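Local coordinates for putative tagatose-6-phosphate ketose/aldose isomerase (Escherichia coli, PDB 3C3J), which is a putative isomerase of the SIS family, built from two alpha/beta domains, each round a parallel sheet, at residues E46-L49 against R50-N53; V123-A126 against N127-P131; R198-A201 against D202-A206; A297-R300 against R301-Q304; V336-A339 against F340-M344. All coordinates share one frame; numbering follows the deposited sequence.

All five interactions are local, made between residues three to five apart, and all five lie along a helix or at its end. Interaction 5 is the buried one, near the chain's centre, and relies on aromatic rings and backbone carbonyls. It touches interaction 3, about 10 Å away between centres, where helix 198-210 meets helix 335-356 and an acidic pair faces water. Interactions 2 and 4 hold equivalent places, each at the end of a beta-alpha-beta helix in a different SIS domain; the first is largely apolar, the second rich in charges. Interaction 1, at the surface, ends helix 23-49 and sits about 19 Å between centres from interaction 2 in the first SIS domain.

Interaction 1. Residues E46-L49 against R50-N53; sequences EPLL and RKEN
Arg50 N reaches back to Glu46 O at 3.2 Å and Lys51 N to Leu48 O at 2.9 Å, so the last turn of helix 23-49 tightens from a four-residue to a three-residue step as the chain leaves for strand 55-59. This is the C-terminal end of a long helix leading into the parallel sheet of the first SIS domain. The first of the two bonds is bent, with an N-H...O angle of 137°.

Lys51 and Arg50 both lay their stems back on the turn. With CG anti to its own carbonyl carbon (chi1 -58°), Lys51 rests its aliphatic part over the end of the helix: Lys51 CB is 3.2 Å from Leu48 O, and CE reaches Leu48 CD2 at 3.9 Å as the two side chains cross obliquely. The chain turns only at its last torsion, and NZ ends in a salt bridge with Glu132, while Tyr134 of strand 133-139 touches both Leu48 and Lys51. Arg50 CG lies 3.3 Å from Glu46 O, and beyond it the chain bends at chi2 and chi3. A water links the two carbonyls at the turn, 3.0 Å from Leu49 O and 2.8 Å from Lys51 O.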
loop_
_atom_site.group_PDB
_atom_site.type_symbol
_atom_site.label_atom_id
_atom_site.label_comp_id
_atom_site.label_asym_id
_atom_site.label_seq_id
_atom_site.Cartn_x
_atom_site.Cartn_y
_atom_site.Cartn_z
ATOM N N GLU A 46 8.158 21.384 -20.159
ATOM C CA GLU A 46 8.894 20.757 -21.258
ATOM C C GLU A 46 10.404 20.707 -21.001
ATOM O O GLU A 46 11.016 19.679 -21.258
ATOM C CB GLU A 46 8.531 21.369 -22.634
ATOM C CG GLU A 46 7.064 20.982 -23.070
ATOM C CD GLU A 46 6.599 21.490 -24.458
ATOM O OE1 GLU A 46 7.254 22.390 -25.057
ATOM O OE2 GLU A 46 5.546 20.982 -24.937
ATOM N N PRO A 47 11.003 21.785 -20.468
ATOM C CA PRO A 47 12.439 21.709 -20.161
ATOM C C PRO A 47 12.779 20.691 -19.077
ATOM O O PRO A 47 13.899 20.154 -19.073
ATOM C CB PRO A 47 12.791 23.122 -19.683
ATOM C CG PRO A 47 11.660 23.980 -20.150
ATOM C CD PRO A 47 10.452 23.115 -20.161
ATOM N N LEU A 48 11.834 20.434 -18.170
ATOM C CA LEU A 48 12.050 19.470 -17.102
ATOM C C LEU A 48 11.951 18.054 -17.631
ATOM O O LEU A 48 12.806 17.216 -17.361
ATOM C CB LEU A 48 11.025 19.661 -15.980
ATOM C CG LEU A 48 10.999 21.049 -15.347
ATOM C CD1 LEU A 48 10.024 21.076 -14.181
ATOM C CD2 LEU A 48 12.405 21.423 -14.901
ATOM N N LEU A 49 10.889 17.800 -18.385
ATOM C CA LEU A 49 10.604 16.491 -18.919
ATOM C C LEU A 49 11.649 16.021 -19.925
ATOM O O LEU A 49 11.740 14.837 -20.186
ATOM C CB LEU A 49 9.216 16.477 -19.556
ATOM C CG LEU A 49 8.034 16.662 -18.582
ATOM C CD1 LEU A 49 6.695 16.705 -19.334
ATOM C CD2 LEU A 49 8.001 15.579 -17.520
ATOM N N ARG A 50 12.440 16.945 -20.470
ATOM C CA ARG A 50 13.562 16.574 -21.337
ATOM C C ARG A 50 14.765 16.035 -20.551
ATOM O O ARG A 50 15.668 15.450 -21.154
ATOM C CB ARG A 50 13.974 17.750 -22.244
ATOM C CG ARG A 50 12.968 18.057 -23.397
ATOM C CD ARG A 50 12.687 16.839 -24.381
ATOM N NE ARG A 50 13.424 16.888 -25.671
ATOM C CZ ARG A 50 13.716 15.825 -26.447
ATOM N NH1 ARG A 50 13.354 14.584 -26.091
ATOM N NH2 ARG A 50 14.397 16.001 -27.592
ATOM N N LYS A 51 14.781 16.209 -19.225
ATOM C CA LYS A 51 15.847 15.665 -18.378
ATOM C C LYS A 51 15.660 14.153 -18.196
ATOM O O LYS A 51 14.731 13.700 -17.522
ATOM C CB LYS A 51 15.873 16.361 -17.020
ATOM C CG LYS A 51 16.056 17.861 -17.082
ATOM C CD LYS A 51 15.861 18.523 -15.746
ATOM C CE LYS A 51 15.922 20.030 -15.882
ATOM N NZ LYS A 51 17.290 20.492 -16.261
ATOM N N GLU A 52 16.546 13.393 -18.832
ATOM C CA GLU A 52 16.582 11.929 -18.775
ATOM C C GLU A 52 16.410 11.359 -17.363
ATOM O O GLU A 52 15.655 10.396 -17.146
ATOM C CB GLU A 52 17.933 11.450 -19.358
ATOM C CG GLU A 52 18.387 10.003 -18.965
ATOM C CD GLU A 52 19.914 9.861 -18.702
ATOM O OE1 GLU A 52 20.743 10.376 -19.507
ATOM O OE2 GLU A 52 20.284 9.206 -17.688
ATOM N N ASN A 53 17.143 11.944 -16.419
ATOM C CA ASN A 53 17.224 11.421 -15.069
ATOM C C ASN A 53 16.171 11.996 -14.089
ATOM O O ASN A 53 16.248 11.732 -12.894
ATOM C CB ASN A 53 18.641 11.648 -14.526
ATOM C CG ASN A 53 19.114 13.123 -14.642
ATOM O OD1 ASN A 53 18.510 13.947 -15.356
ATOM N ND2 ASN A 53 20.226 13.448 -13.945
HETATM O O HOH W 1 12.129 12.843 -17.999
#

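Interaction 2. Residues V123-A126 against N127-P131; sequences VELA and NQFVP
The Phe129 ring meets Leu125 at its edge: Leu125 O lies near the ring plane, 3.3 Å from Phe129 CD1, while the leucine methyl CD2 stands 4.0 Å from Phe129 CE1. The two side chains lie alongside, pointing the same way. Farther round, Phe129 meets the ring of Trp382 with planes at about 60° and touches Pro95 and Met96 of helix 95-98, and Leu125 packs on Trp382 and on Tyr287 of the second subunit.

Leu125 CD2 has a second neighbour in Gln128 NE2, at 3.7 Å. Gln128 keeps CG beside its backbone N (chi1 -82°), which holds its methylene group over Glu124 O, with Gln128 CG 3.4 Å away. Asn127 runs alongside Val123, its ND2 being 4.0 Å from Val123 CG1.

Beneath the side chains, four successive amides from Asn127 to Val130 bond to the carbonyls four residues earlier. The last, Val130 N to Ala126 O at 2.9 Å, closes the helix, for Val130 is where the chain first leaves helical angles. Ala126 and Val123 face strands 105-111 and 133-139, the two strands that helix 117-129 connects in a beta-alpha-beta crossover of the SIS sheet.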
loop_
_atom_site.group_PDB
_atom_site.type_symbol
_atom_site.label_atom_id
_atom_site.label_comp_id
_atom_site.label_asym_id
_atom_site.label_seq_id
_atom_site.Cartn_x
_atom_site.Cartn_y
_atom_site.Cartn_z
ATOM N N VAL A 123 7.200 19.765 0.804
ATOM C CA VAL A 123 7.795 20.705 -0.136
ATOM C C VAL A 123 9.180 21.172 0.372
ATOM O O VAL A 123 10.170 21.153 -0.378
ATOM C CB VAL A 123 6.833 21.905 -0.423
ATOM C CG1 VAL A 123 7.552 23.053 -1.172
ATOM C CG2 VAL A 123 5.612 21.443 -1.245
ATOM N N GLU A 124 9.233 21.569 1.636
ATOM C CA GLU A 124 10.464 22.096 2.244
ATOM C C GLU A 124 11.542 21.022 2.288
ATOM O O GLU A 124 12.708 21.284 1.993
ATOM C CB GLU A 124 10.184 22.606 3.675
ATOM C CG GLU A 124 9.250 23.856 3.762
ATOM C CD GLU A 124 8.799 24.200 5.224
ATOM O OE1 GLU A 124 8.904 23.327 6.134
ATOM O OE2 GLU A 124 8.310 25.336 5.475
ATOM N N LEU A 125 11.138 19.801 2.653
ATOM C CA LEU A 125 12.066 18.682 2.723
ATOM C C LEU A 125 12.629 18.325 1.339
ATOM O O LEU A 125 13.841 18.105 1.201
ATOM C CB LEU A 125 11.371 17.502 3.389
ATOM C CG LEU A 125 11.259 17.531 4.919
ATOM C CD1 LEU A 125 10.209 16.475 5.372
ATOM C CD2 LEU A 125 12.632 17.262 5.561
ATOM N N ALA A 126 11.774 18.360 0.316
ATOM C CA ALA A 126 12.201 18.064 -1.044
ATOM C C ALA A 126 13.231 19.113 -1.485
ATOM O O ALA A 126 14.301 18.755 -2.006
ATOM C CB ALA A 126 11.013 17.996 -1.997
ATOM N N ASN A 127 12.956 20.384 -1.196
ATOM C CA ASN A 127 13.912 21.463 -1.486
ATOM C C ASN A 127 15.237 21.309 -0.715
ATOM O O ASN A 127 16.313 21.514 -1.277
ATOM C CB ASN A 127 13.322 22.836 -1.158
ATOM C CG ASN A 127 12.299 23.305 -2.158
ATOM O OD1 ASN A 127 12.352 22.973 -3.348
ATOM N ND2 ASN A 127 11.366 24.117 -1.682
ATOM N N GLN A 128 15.151 20.939 0.558
ATOM C CA GLN A 128 16.336 20.696 1.384
ATOM C C GLN A 128 17.182 19.523 0.879
ATOM O O GLN A 128 18.418 19.623 0.835
ATOM C CB GLN A 128 15.932 20.405 2.823
ATOM C CG GLN A 128 15.648 21.590 3.693
ATOM C CD GLN A 128 15.325 21.119 5.123
ATOM O OE1 GLN A 128 16.192 21.092 6.020
ATOM N NE2 GLN A 128 14.111 20.685 5.312
ATOM N N PHE A 129 16.523 18.418 0.524
ATOM C CA PHE A 129 17.227 17.186 0.132
ATOM C C PHE A 129 17.730 17.166 -1.322
ATOM O O PHE A 129 18.782 16.596 -1.596
ATOM C CB PHE A 129 16.354 15.946 0.359
ATOM C CG PHE A 129 16.431 15.392 1.753
ATOM C CD1 PHE A 129 15.853 16.046 2.805
ATOM C CD2 PHE A 129 17.088 14.187 2.006
ATOM C CE1 PHE A 129 15.953 15.519 4.099
ATOM C CE2 PHE A 129 17.188 13.683 3.282
ATOM C CZ PHE A 129 16.610 14.337 4.318
ATOM N N VAL A 130 16.976 17.755 -2.241
ATOM C CA VAL A 130 17.226 17.563 -3.674
ATOM C C VAL A 130 17.679 18.885 -4.283
ATOM O O VAL A 130 16.899 19.842 -4.375
ATOM C CB VAL A 130 16.010 16.977 -4.401
ATOM C CG1 VAL A 130 16.371 16.638 -5.893
ATOM C CG2 VAL A 130 15.512 15.749 -3.642
ATOM N N PRO A 131 18.971 18.955 -4.657
ATOM C CA PRO A 131 19.520 20.199 -5.172
ATOM C C PRO A 131 18.762 20.798 -6.344
ATOM O O PRO A 131 18.561 22.008 -6.380
ATOM C CB PRO A 131 20.958 19.826 -5.570
ATOM C CG PRO A 131 21.265 18.590 -4.852
ATOM C CD PRO A 131 19.990 17.879 -4.582
#

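Interaction 3. Residues R198-A201 against D202-A206; sequences RDVA and DRCQA
Asp199 and Asp202, one turn apart at the start of helix 198-210, share two waters: both lie 2.6 Å from Asp202 OD2, and they are 3.1 and 2.9 Å from Asp199 OD1. This helix packs between helices 23-49 and 335-356. The waters keep the two carboxylates from facing each other bare, for Asp199 OD1 and Asp202 OD2 are 4.6 Å apart. The other oxygens are met as well: Asp199 OD2 forms a salt bridge with Arg331, and the Tyr5 hydroxyl bonds to Asp202 OD1 and lies near Arg198 O, a weak second contact.

The carboxylate of Asp202 is folded back on the helix, CG beside its own N (chi1 -75°), and Asp202 CG lies only 3.0 Å from Arg198 O, which already accepts Asp202 N. The amides of Arg203, Cys204 and Gln205 continue the regular four-residue ladder.

Arg203 runs out in an extended chain, its NE bonded to Pro328 O and its guanidinium in a cation-pi contact with Phe333; Arg198 NE and Gln205 NE2 make weak bonds to Ser194 O and Thr6 O. On the buried side, Cys204 SG, beside its backbone N, lies 3.4 Å from Val200 O and 4.4 Å from Val200 CG1.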
loop_
_atom_site.group_PDB
_atom_site.type_symbol
_atom_site.label_atom_id
_atom_site.label_comp_id
_atom_site.label_asym_id
_atom_site.label_seq_id
_atom_site.Cartn_x
_atom_site.Cartn_y
_atom_site.Cartn_z
ATOM N N ARG A 198 -14.796 14.561 -21.603
ATOM C CA ARG A 198 -16.261 14.757 -21.607
ATOM C C ARG A 198 -17.022 13.435 -21.633
ATOM O O ARG A 198 -18.123 13.357 -21.115
ATOM C CB ARG A 198 -16.709 15.649 -22.775
ATOM C CG ARG A 198 -16.307 17.091 -22.599
ATOM C CD ARG A 198 -16.553 17.893 -23.854
ATOM N NE ARG A 198 -15.881 19.179 -23.766
ATOM C CZ ARG A 198 -16.422 20.279 -23.252
ATOM N NH1 ARG A 198 -17.669 20.272 -22.785
ATOM N NH2 ARG A 198 -15.699 21.389 -23.201
ATOM N N ASP A 199 -16.454 12.392 -22.229
ATOM C CA ASP A 199 -17.104 11.061 -22.183
ATOM C C ASP A 199 -17.130 10.525 -20.749
ATOM O O ASP A 199 -18.056 9.819 -20.361
ATOM C CB ASP A 199 -16.402 10.064 -23.098
ATOM C CG ASP A 199 -16.400 10.507 -24.564
ATOM O OD1 ASP A 199 -17.322 11.243 -24.968
ATOM O OD2 ASP A 199 -15.470 10.133 -25.319
ATOM N N VAL A 200 -16.098 10.860 -19.964
ATOM C CA VAL A 200 -16.016 10.375 -18.581
ATOM C C VAL A 200 -17.002 11.162 -17.715
ATOM O O VAL A 200 -17.758 10.575 -16.933
ATOM C CB VAL A 200 -14.545 10.439 -18.037
ATOM C CG1 VAL A 200 -14.461 9.931 -16.593
ATOM C CG2 VAL A 200 -13.593 9.649 -18.952
ATOM N N ALA A 201 -17.007 12.481 -17.876
ATOM C CA ALA A 201 -17.959 13.353 -17.210
ATOM C C ALA A 201 -19.380 12.942 -17.579
ATOM O O ALA A 201 -20.225 12.845 -16.713
ATOM C CB ALA A 201 -17.700 14.838 -17.595
ATOM N N ASP A 202 -19.631 12.700 -18.862
ATOM C CA ASP A 202 -20.966 12.248 -19.321
ATOM C C ASP A 202 -21.413 10.931 -18.643
ATOM O O ASP A 202 -22.540 10.791 -18.216
ATOM C CB ASP A 202 -20.987 12.013 -20.845
ATOM C CG ASP A 202 -21.021 13.313 -21.681
ATOM O OD1 ASP A 202 -21.149 14.430 -21.125
ATOM O OD2 ASP A 202 -20.912 13.201 -22.935
ATOM N N ARG A 203 -20.505 9.966 -18.567
ATOM C CA ARG A 203 -20.823 8.680 -18.006
ATOM C C ARG A 203 -21.047 8.775 -16.516
ATOM O O ARG A 203 -21.970 8.188 -16.006
ATOM C CB ARG A 203 -19.730 7.678 -18.314
ATOM C CG ARG A 203 -20.160 6.257 -18.149
ATOM C CD ARG A 203 -18.957 5.360 -18.344
ATOM N NE ARG A 203 -19.339 4.037 -18.774
ATOM C CZ ARG A 203 -18.464 3.109 -19.122
ATOM N NH1 ARG A 203 -17.161 3.357 -19.049
ATOM N NH2 ARG A 203 -18.882 1.937 -19.541
ATOM N N CYS A 204 -20.217 9.561 -15.827
ATOM C CA CYS A 204 -20.392 9.744 -14.391
ATOM C C CYS A 204 -21.675 10.528 -14.075
ATOM O O CYS A 204 -22.358 10.220 -13.089
ATOM C CB CYS A 204 -19.142 10.385 -13.781
ATOM S SG CYS A 204 -17.753 9.216 -13.773
ATOM N N GLN A 205 -22.026 11.488 -14.921
ATOM C CA GLN A 205 -23.328 12.180 -14.796
ATOM C C GLN A 205 -24.474 11.175 -14.973
ATOM O O GLN A 205 -25.449 11.225 -14.231
ATOM C CB GLN A 205 -23.422 13.345 -15.801
ATOM C CG GLN A 205 -24.714 14.197 -15.753
ATOM C CD GLN A 205 -24.777 15.127 -14.541
ATOM O OE1 GLN A 205 -23.892 15.112 -13.683
ATOM N NE2 GLN A 205 -25.847 15.932 -14.455
ATOM N N ALA A 206 -24.352 10.262 -15.933
ATOM C CA ALA A 206 -25.355 9.177 -16.110
ATOM C C ALA A 206 -25.452 8.236 -14.892
ATOM O O ALA A 206 -26.558 7.768 -14.535
ATOM C CB ALA A 206 -25.076 8.377 -17.385
HETATM O O HOH W 2 -20.337 10.949 -24.179
HETATM O O HOH W 3 -18.990 13.620 -24.653
#

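Interaction 4. Residues A297-R300 against R301-Q304; sequences AELR and RDNQ
Arg301 lays its guanidinium over Glu298: one face is turned to Glu298 CA, with Arg301 NH2 3.6 Å from that atom and 3.7 Å from Glu298 CB. Bends at its second and third torsions carry the group back there. The carboxylate and guanidinium planes are 25° apart, but they do not pair directly. A water stands between them, 2.9 Å from Glu298 OE1 and weakly bound to Arg301 NH2. Arg301 NH1 instead makes a salt bridge with the adjacent Asp302 OD1 at 3.3 Å.

With CG beside its own N (chi1 -71°), Asp302 folds back over the helix end, its CG 3.0 Å from Glu298 O, the carbonyl that accepts Asp302 N. The chain then turns out of helix 288-302 at Asn303, whose phi is positive. Its N makes a weak bond to Leu299 O, and a water joins that carbonyl to Gln304 N.

Farther out, Lys269 makes salt bridges with both Glu298 OE2 and Asp302 OD2, and Arg265 with Glu298 OE1. Arg300 points its guanidinium the other way, to the carbonyls of Ile318, Pro323 and Val308. With Glu298 OE2 and Asp302 OD2 4.6 Å apart, Lys269, with Arg265 and Arg301, would offset the acids' mutual repulsion and probably keep both ionised.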
loop_
_atom_site.group_PDB
_atom_site.type_symbol
_atom_site.label_atom_id
_atom_site.label_comp_id
_atom_site.label_asym_id
_atom_site.label_seq_id
_atom_site.Cartn_x
_atom_site.Cartn_y
_atom_site.Cartn_z
ATOM N N ALA A 297 -15.501 -15.145 -9.746
ATOM C CA ALA A 297 -16.067 -16.512 -9.826
ATOM C C ALA A 297 -15.840 -17.298 -8.533
ATOM O O ALA A 297 -16.729 -18.005 -8.035
ATOM C CB ALA A 297 -15.466 -17.258 -11.008
ATOM N N GLU A 298 -14.638 -17.188 -7.996
ATOM C CA GLU A 298 -14.284 -17.852 -6.759
ATOM C C GLU A 298 -15.102 -17.327 -5.572
ATOM O O GLU A 298 -15.622 -18.119 -4.780
ATOM C CB GLU A 298 -12.778 -17.681 -6.501
ATOM C CG GLU A 298 -12.245 -18.231 -5.175
ATOM C CD GLU A 298 -10.728 -18.098 -5.064
ATOM O OE1 GLU A 298 -10.034 -18.250 -6.111
ATOM O OE2 GLU A 298 -10.244 -17.823 -3.935
ATOM N N LEU A 299 -15.246 -16.006 -5.458
ATOM C CA LEU A 299 -16.068 -15.435 -4.385
ATOM C C LEU A 299 -17.542 -15.825 -4.518
ATOM O O LEU A 299 -18.215 -16.020 -3.517
ATOM C CB LEU A 299 -15.933 -13.902 -4.347
ATOM C CG LEU A 299 -14.519 -13.397 -4.031
ATOM C CD1 LEU A 299 -14.536 -11.886 -3.804
ATOM C CD2 LEU A 299 -13.889 -14.131 -2.849
ATOM N N ARG A 300 -18.032 -15.923 -5.746
ATOM C CA ARG A 300 -19.431 -16.284 -6.002
ATOM C C ARG A 300 -19.675 -17.756 -5.656
ATOM O O ARG A 300 -20.666 -18.109 -4.990
ATOM C CB ARG A 300 -19.801 -16.010 -7.462
ATOM C CG ARG A 300 -19.972 -14.515 -7.808
ATOM C CD ARG A 300 -21.064 -14.294 -8.833
ATOM N NE ARG A 300 -21.095 -12.971 -9.440
ATOM C CZ ARG A 300 -21.460 -11.853 -8.820
ATOM N NH1 ARG A 300 -21.776 -11.856 -7.536
ATOM N NH2 ARG A 300 -21.496 -10.714 -9.500
ATOM N N ARG A 301 -18.740 -18.596 -6.071
ATOM C CA ARG A 301 -18.777 -20.021 -5.770
ATOM C C ARG A 301 -18.664 -20.317 -4.277
ATOM O O ARG A 301 -19.378 -21.184 -3.773
ATOM C CB ARG A 301 -17.649 -20.732 -6.514
ATOM C CG ARG A 301 -17.905 -22.161 -6.818
ATOM C CD ARG A 301 -16.621 -23.005 -6.852
ATOM N NE ARG A 301 -15.416 -22.364 -7.436
ATOM C CZ ARG A 301 -14.431 -21.748 -6.747
ATOM N NH1 ARG A 301 -14.478 -21.602 -5.411
ATOM N NH2 ARG A 301 -13.384 -21.246 -7.410
ATOM N N ASP A 302 -17.756 -19.624 -3.585
ATOM C CA ASP A 302 -17.586 -19.748 -2.132
ATOM C C ASP A 302 -18.892 -19.496 -1.385
ATOM O O ASP A 302 -19.180 -20.143 -0.380
ATOM C CB ASP A 302 -16.575 -18.726 -1.598
ATOM C CG ASP A 302 -15.148 -19.030 -1.995
ATOM O OD1 ASP A 302 -14.877 -20.154 -2.494
ATOM O OD2 ASP A 302 -14.291 -18.134 -1.798
ATOM N N ASN A 303 -19.648 -18.508 -1.847
ATOM C CA ASN A 303 -20.921 -18.162 -1.248
ATOM C C ASN A 303 -20.814 -17.897 0.264
ATOM O O ASN A 303 -21.685 -18.297 1.041
ATOM C CB ASN A 303 -21.949 -19.267 -1.552
ATOM C CG ASN A 303 -23.355 -18.859 -1.221
ATOM O OD1 ASN A 303 -23.757 -17.722 -1.450
ATOM N ND2 ASN A 303 -24.106 -19.776 -0.651
ATOM N N GLN A 304 -19.752 -17.234 0.699
ATOM C CA GLN A 304 -19.604 -16.993 2.128
ATOM C C GLN A 304 -19.856 -15.549 2.558
ATOM O O GLN A 304 -20.252 -15.302 3.693
ATOM C CB GLN A 304 -18.283 -17.569 2.655
ATOM C CG GLN A 304 -17.053 -16.724 2.522
ATOM C CD GLN A 304 -15.768 -17.570 2.450
ATOM O OE1 GLN A 304 -15.832 -18.807 2.326
ATOM N NE2 GLN A 304 -14.604 -16.911 2.502
HETATM O O HOH W 4 -10.240 -20.854 -7.426
HETATM O O HOH W 5 -17.983 -15.508 -0.667
#

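Interaction 5. Residues V336-A339 against F340-M344; sequences VEQA and FCFLM
Phe340 turns the edge of its ring to the carbonyls of the preceding turn. Phe340 CD2 and CE2 are each 3.2 Å from Val336 O, an oxygen buried here with no polar partner in the model, and Glu337 O lies in the ring plane at the same rim, 3.4 Å from Phe340 CD2. With CG beside its backbone N (chi1 -66°), the ring is carried back along the helix toward these oxygens. Phe340 N bonds to Glu337 O three residues earlier, at a bent angle of 137°. Outside the segment, the rings of Phe197 and Trp27 meet Phe340 edge-to-face.

Cys341 sets CB 3.3 Å from Gln338 O, and its side chain touches Ile207 and Arg203 of helix 198-210. This is the long helix 335-356 of the second SIS domain, its turns here buried between helices 174-187, 198-210 and 235-249.

Phe342 comes next and crosses the side chain of Gln338, with Phe342 CE2 3.6 Å from Gln338 CB and the amide and ring planes 72° apart. Phe342 N donates to Gln338 O at 3.0 Å, and farther out the ring stacks on Phe281.

Leu343 keeps its N bonded to Ala339 O, and Leu343 CG also lies 3.3 Å from that oxygen, so the carbonyl is met by an amide and by the branch point of the same residue's side chain. Selenomethionine 344 (Met344) continues the helix, its N bonded to Phe340 O at 3.2 Å.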
loop_
_atom_site.group_PDB
_atom_site.type_symbol
_atom_site.label_atom_id
_atom_site.label_comp_id
_atom_site.label_asym_id
_atom_site.label_seq_id
_atom_site.Cartn_x
_atom_site.Cartn_y
_atom_site.Cartn_z
ATOM N N VAL A 336 -7.681 4.131 -15.716
ATOM C CA VAL A 336 -7.621 5.410 -15.003
ATOM C C VAL A 336 -8.896 6.249 -15.245
ATOM O O VAL A 336 -9.276 7.057 -14.386
ATOM C CB VAL A 336 -6.335 6.233 -15.304
ATOM C CG1 VAL A 336 -5.057 5.510 -14.757
ATOM C CG2 VAL A 336 -6.216 6.597 -16.836
ATOM N N GLU A 337 -9.533 6.080 -16.411
ATOM C CA GLU A 337 -10.851 6.680 -16.687
ATOM C C GLU A 337 -11.961 6.024 -15.888
ATOM O O GLU A 337 -12.784 6.723 -15.302
ATOM C CB GLU A 337 -11.170 6.644 -18.177
ATOM C CG GLU A 337 -10.215 7.549 -18.995
ATOM C CD GLU A 337 -10.461 7.457 -20.498
ATOM O OE1 GLU A 337 -10.764 6.332 -20.956
ATOM O OE2 GLU A 337 -10.327 8.494 -21.209
ATOM N N GLN A 338 -11.966 4.689 -15.863
ATOM C CA GLN A 338 -12.900 3.901 -15.035
ATOM C C GLN A 338 -12.907 4.233 -13.547
ATOM O O GLN A 338 -13.939 4.098 -12.894
ATOM C CB GLN A 338 -12.558 2.410 -15.114
ATOM C CG GLN A 338 -12.950 1.718 -16.402
ATOM C CD GLN A 338 -13.340 0.264 -16.156
ATOM O OE1 GLN A 338 -12.555 -0.554 -15.614
ATOM N NE2 GLN A 338 -14.541 -0.064 -16.539
ATOM N N ALA A 339 -11.743 4.585 -13.005
ATOM C CA ALA A 339 -11.605 4.917 -11.594
ATOM C C ALA A 339 -12.664 5.951 -11.197
ATOM O O ALA A 339 -13.272 5.845 -10.143
ATOM C CB ALA A 339 -10.190 5.461 -11.285
ATOM N N PHE A 340 -12.893 6.929 -12.065
ATOM C CA PHE A 340 -13.901 7.983 -11.823
ATOM C C PHE A 340 -15.318 7.399 -11.677
ATOM O O PHE A 340 -16.055 7.726 -10.740
ATOM C CB PHE A 340 -13.841 9.029 -12.931
ATOM C CG PHE A 340 -12.554 9.805 -12.933
ATOM C CD1 PHE A 340 -12.439 10.992 -12.227
ATOM C CD2 PHE A 340 -11.455 9.344 -13.630
ATOM C CE1 PHE A 340 -11.241 11.683 -12.219
ATOM C CE2 PHE A 340 -10.237 10.050 -13.636
ATOM C CZ PHE A 340 -10.130 11.202 -12.927
ATOM N N CYS A 341 -15.672 6.503 -12.580
ATOM C CA CYS A 341 -16.962 5.796 -12.536
ATOM C C CYS A 341 -17.139 4.995 -11.248
ATOM O O CYS A 341 -18.165 5.114 -10.597
ATOM C CB CYS A 341 -17.084 4.847 -13.714
ATOM S SG CYS A 341 -16.793 5.608 -15.361
ATOM N N PHE A 342 -16.138 4.197 -10.874
ATOM C CA PHE A 342 -16.240 3.386 -9.652
ATOM C C PHE A 342 -16.401 4.267 -8.419
ATOM O O PHE A 342 -17.210 3.964 -7.540
ATOM C CB PHE A 342 -15.025 2.482 -9.486
ATOM C CG PHE A 342 -14.882 1.440 -10.573
ATOM C CD1 PHE A 342 -15.914 0.550 -10.848
ATOM C CD2 PHE A 342 -13.712 1.344 -11.305
ATOM C CE1 PHE A 342 -15.779 -0.413 -11.853
ATOM C CE2 PHE A 342 -13.559 0.385 -12.302
ATOM C CZ PHE A 342 -14.604 -0.501 -12.578
ATOM N N LEU A 343 -15.644 5.358 -8.362
ATOM C CA LEU A 343 -15.718 6.281 -7.252
ATOM C C LEU A 343 -17.116 6.888 -7.048
ATOM O O LEU A 343 -17.512 7.119 -5.916
ATOM C CB LEU A 343 -14.640 7.381 -7.379
ATOM C CG LEU A 343 -13.238 6.884 -7.001
ATOM C CD1 LEU A 343 -12.202 7.968 -7.284
ATOM C CD2 LEU A 343 -13.120 6.361 -5.539
HETATM N N MSE A 344 -17.850 7.124 -8.133
HETATM C CA MSE A 344 -19.234 7.624 -8.029
HETATM C C MSE A 344 -20.074 6.704 -7.143
HETATM O O MSE A 344 -20.801 7.195 -6.264
HETATM C CB MSE A 344 -19.899 7.757 -9.415
HETATM C CG MSE A 344 -19.196 8.700 -10.386
HETATM SE SE MSE A 344 -19.008 10.577 -9.703
HETATM C CE MSE A 344 -17.147 10.454 -8.954
#